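Local coordinates for protein 3-dehydroshikimate dehydratase (Pseudomonas putida, PDB 5HMQ) that catalyses the metal-dependent dehydration of 3-dehydroshikimate to protocatechuate, a step in the degradation of quinate and shikimate, at residues V305-G310 and S330-L335. Sequence-based numbering, arbitrary orientation.
Sequences VDEAVG and SKEVQL
The carboxylates of Glu307 and Glu332 meet without stacking: their planes are turned 61° apart, and Glu332 OE1 lies beyond the two-oxygen end of the Glu307 carboxylate and well out of its plane, covering neither face, while Glu307 OE1 lies beyond the OE1 corner of Glu332. Glu307 OE1 and Glu332 OE1 are 3.2 Å apart, and Glu332 OE1 is 3.6 Å from Glu307 CD. Both OE1 atoms are acceptors, so the approach is not a hydrogen bond, and the like charges should repel unless protons or solvent relieve them. A salt bridge from Lys327 to Glu332 OE2 probably offsets part of this charge. The methylene Glu332 CB comes within 4.0 Å of Glu307 OE2. With CG anti to the carbonyl carbon (chi1 -69°) the Glu332 chain leaves beside its backbone N, and a fold at chi2 turns OE1 to face Glu307; the two chains cross at about a right angle.

The fold is the beta-alpha-beta-beta-beta module of the vicinal oxygen chelate (VOC) family: strand 295-304 leads into helix 307-319, and strands 323-328, 333-338 and 341-346 follow. Glu307 opens the helix, where the helix dipole would favour its negative charge. Just before it, Asp306 is the N-cap, its OD1 accepting from Val309 N at 2.8 Å. Glu332 centres an inverse gamma turn, with a weak Val333 N to Lys331 O bond of 3.0 Å, immediately ahead of strand 333-338.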
ATOM      1  N   VAL C 305      17.529   8.785 -18.630  1.00 47.27           N
ATOM      2  CA  VAL C 305      18.108  10.076 -18.279  1.00 48.16           C
ATOM      3  C   VAL C 305      17.779  11.071 -19.383  1.00 46.95           C
ATOM      4  O   VAL C 305      17.337  10.701 -20.472  1.00 47.16           O
ATOM      5  CB  VAL C 305      19.643   9.997 -18.091  1.00 48.97           C
ATOM      6  CG1 VAL C 305      20.009   9.253 -16.815  1.00 49.20           C
ATOM      7  CG2 VAL C 305      20.286   9.332 -19.302  1.00 45.48           C
ATOM      8  N   ASP C 306      18.005  12.350 -19.098  1.00 50.37           N
ATOM      9  CA  ASP C 306      18.057  13.375 -20.125  1.00 53.47           C
ATOM     10  C   ASP C 306      19.524  13.701 -20.406  1.00 55.03           C
ATOM     11  O   ASP C 306      20.435  13.073 -19.860  1.00 57.48           O
ATOM     12  CB  ASP C 306      17.237  14.605 -19.713  1.00 50.15           C
ATOM     13  CG  ASP C 306      17.768  15.298 -18.465  1.00 53.14           C
ATOM     14  OD1 ASP C 306      18.857  14.939 -17.973  1.00 54.59           O
ATOM     15  OD2 ASP C 306      17.074  16.213 -17.967  1.00 50.19           O
ATOM     16  N   GLU C 307      19.760  14.687 -21.271  1.00 57.93           N
ATOM     17  CA  GLU C 307      21.132  14.957 -21.687  1.00 55.54           C
ATOM     18  C   GLU C 307      21.957  15.547 -20.546  1.00 57.26           C
ATOM     19  O   GLU C 307      23.149  15.251 -20.421  1.00 55.49           O
ATOM     20  CB  GLU C 307      21.144  15.892 -22.894  1.00 54.48           C
ATOM     21  CG  GLU C 307      22.143  15.489 -23.973  1.00 61.40           C
ATOM     22  CD  GLU C 307      21.681  14.284 -24.778  1.00 65.07           C
ATOM     23  OE1 GLU C 307      22.496  13.361 -24.994  1.00 66.56           O
ATOM     24  OE2 GLU C 307      20.501  14.263 -25.186  1.00 66.10           O
ATOM     25  N   ALA C 308      21.337  16.357 -19.688  1.00 55.40           N
ATOM     26  CA  ALA C 308      22.067  16.974 -18.584  1.00 52.40           C
ATOM     27  C   ALA C 308      22.448  15.939 -17.534  1.00 55.27           C
ATOM     28  O   ALA C 308      23.627  15.783 -17.198  1.00 58.31           O
ATOM     29  CB  ALA C 308      21.233  18.098 -17.964  1.00 49.32           C
ATOM     30  N   VAL C 309      21.457  15.224 -16.995  1.00 54.84           N
ATOM     31  CA  VAL C 309      21.747  14.221 -15.975  1.00 54.50           C
ATOM     32  C   VAL C 309      22.494  13.038 -16.578  1.00 54.16           C
ATOM     33  O   VAL C 309      23.332  12.421 -15.910  1.00 53.60           O
ATOM     34  CB  VAL C 309      20.449  13.772 -15.276  1.00 54.18           C
ATOM     35  CG1 VAL C 309      20.766  12.922 -14.056  1.00 56.69           C
ATOM     36  CG2 VAL C 309      19.612  14.979 -14.879  1.00 56.56           C
ATOM     37  N   GLY C 310      22.224  12.713 -17.845  1.00 52.38           N
ATOM     38  CA  GLY C 310      22.919  11.602 -18.474  1.00 53.09           C
ATOM     39  C   GLY C 310      24.406  11.856 -18.618  1.00 54.55           C
ATOM     40  O   GLY C 310      25.222  10.948 -18.440  1.00 55.15           O
ATOM     41  N   SER C 330      21.723   6.492 -34.336  1.00 64.68           N
ATOM     42  CA  SER C 330      20.646   7.413 -34.687  1.00 65.74           C
ATOM     43  C   SER C 330      20.006   8.065 -33.467  1.00 66.66           C
ATOM     44  O   SER C 330      19.434   9.154 -33.573  1.00 70.17           O
ATOM     45  CB  SER C 330      19.577   6.685 -35.507  1.00 63.58           C
ATOM     46  OG  SER C 330      19.192   5.474 -34.879  1.00 61.72           O
ATOM     47  N   LYS C 331      20.094   7.419 -32.310  1.00 63.51           N
ATOM     48  CA  LYS C 331      19.450   7.904 -31.099  1.00 63.06           C
ATOM     49  C   LYS C 331      20.467   8.515 -30.138  1.00 64.19           C
ATOM     50  O   LYS C 331      21.679   8.322 -30.266  1.00 63.67           O
ATOM     51  CB  LYS C 331      18.687   6.773 -30.405  1.00 63.75           C
ATOM     52  CG  LYS C 331      17.663   6.090 -31.293  1.00 63.30           C
ATOM     53  CD  LYS C 331      17.088   4.857 -30.622  1.00 60.27           C
ATOM     54  CE  LYS C 331      15.955   4.266 -31.442  1.00 60.55           C
ATOM     55  NZ  LYS C 331      15.418   3.026 -30.818  1.00 64.64           N
ATOM     56  N   GLU C 332      19.948   9.265 -29.164  1.00 59.56           N
ATOM     57  CA  GLU C 332      20.771   9.873 -28.118  1.00 59.42           C
ATOM     58  C   GLU C 332      21.006   8.845 -27.010  1.00 57.96           C
ATOM     59  O   GLU C 332      20.504   8.945 -25.889  1.00 57.61           O
ATOM     60  CB  GLU C 332      20.115  11.141 -27.592  1.00 59.10           C
ATOM     61  CG  GLU C 332      20.114  12.275 -28.603  1.00 59.66           C
ATOM     62  CD  GLU C 332      21.519  12.673 -29.016  1.00 61.43           C
ATOM     63  OE1 GLU C 332      22.301  13.097 -28.138  1.00 61.86           O
ATOM     64  OE2 GLU C 332      21.846  12.548 -30.217  1.00 62.51           O
ATOM     65  N   VAL C 333      21.816   7.845 -27.348  1.00 56.96           N
ATOM     66  CA  VAL C 333      22.072   6.693 -26.492  1.00 58.77           C
ATOM     67  C   VAL C 333      23.576   6.483 -26.405  1.00 57.80           C
ATOM     68  O   VAL C 333      24.242   6.326 -27.433  1.00 58.50           O
ATOM     69  CB  VAL C 333      21.383   5.425 -27.023  1.00 59.55           C
ATOM     70  CG1 VAL C 333      21.886   4.199 -26.295  1.00 58.08           C
ATOM     71  CG2 VAL C 333      19.871   5.540 -26.871  1.00 58.02           C
ATOM     72  N   GLN C 334      24.106   6.474 -25.187  1.00 55.20           N
ATOM     73  CA  GLN C 334      25.527   6.287 -24.948  1.00 53.83           C
ATOM     74  C   GLN C 334      25.779   4.939 -24.290  1.00 55.02           C
ATOM     75  O   GLN C 334      25.033   4.521 -23.397  1.00 54.80           O
ATOM     76  CB  GLN C 334      26.089   7.404 -24.068  1.00 51.46           C
ATOM     77  CG  GLN C 334      26.225   8.737 -24.779  1.00 54.53           C
ATOM     78  CD  GLN C 334      27.342   8.730 -25.804  1.00 57.73           C
ATOM     79  OE1 GLN C 334      28.225   7.873 -25.773  1.00 60.99           O
ATOM     80  NE2 GLN C 334      27.315   9.697 -26.715  1.00 56.26           N
ATOM     81  N   LEU C 335      26.827   4.265 -24.745  1.00 54.88           N
ATOM     82  CA  LEU C 335      27.242   2.984 -24.196  1.00 53.20           C
ATOM     83  C   LEU C 335      28.562   3.163 -23.461  1.00 56.33           C
ATOM     84  O   LEU C 335      29.512   3.733 -24.012  1.00 57.81           O
ATOM     85  CB  LEU C 335      27.384   1.937 -25.303  1.00 50.78           C
ATOM     86  CG  LEU C 335      27.942   0.578 -24.881  1.00 53.73           C
ATOM     87  CD1 LEU C 335      27.007  -0.090 -23.887  1.00 55.18           C
ATOM     88  CD2 LEU C 335      28.163  -0.314 -26.089  1.00 51.70           C
TER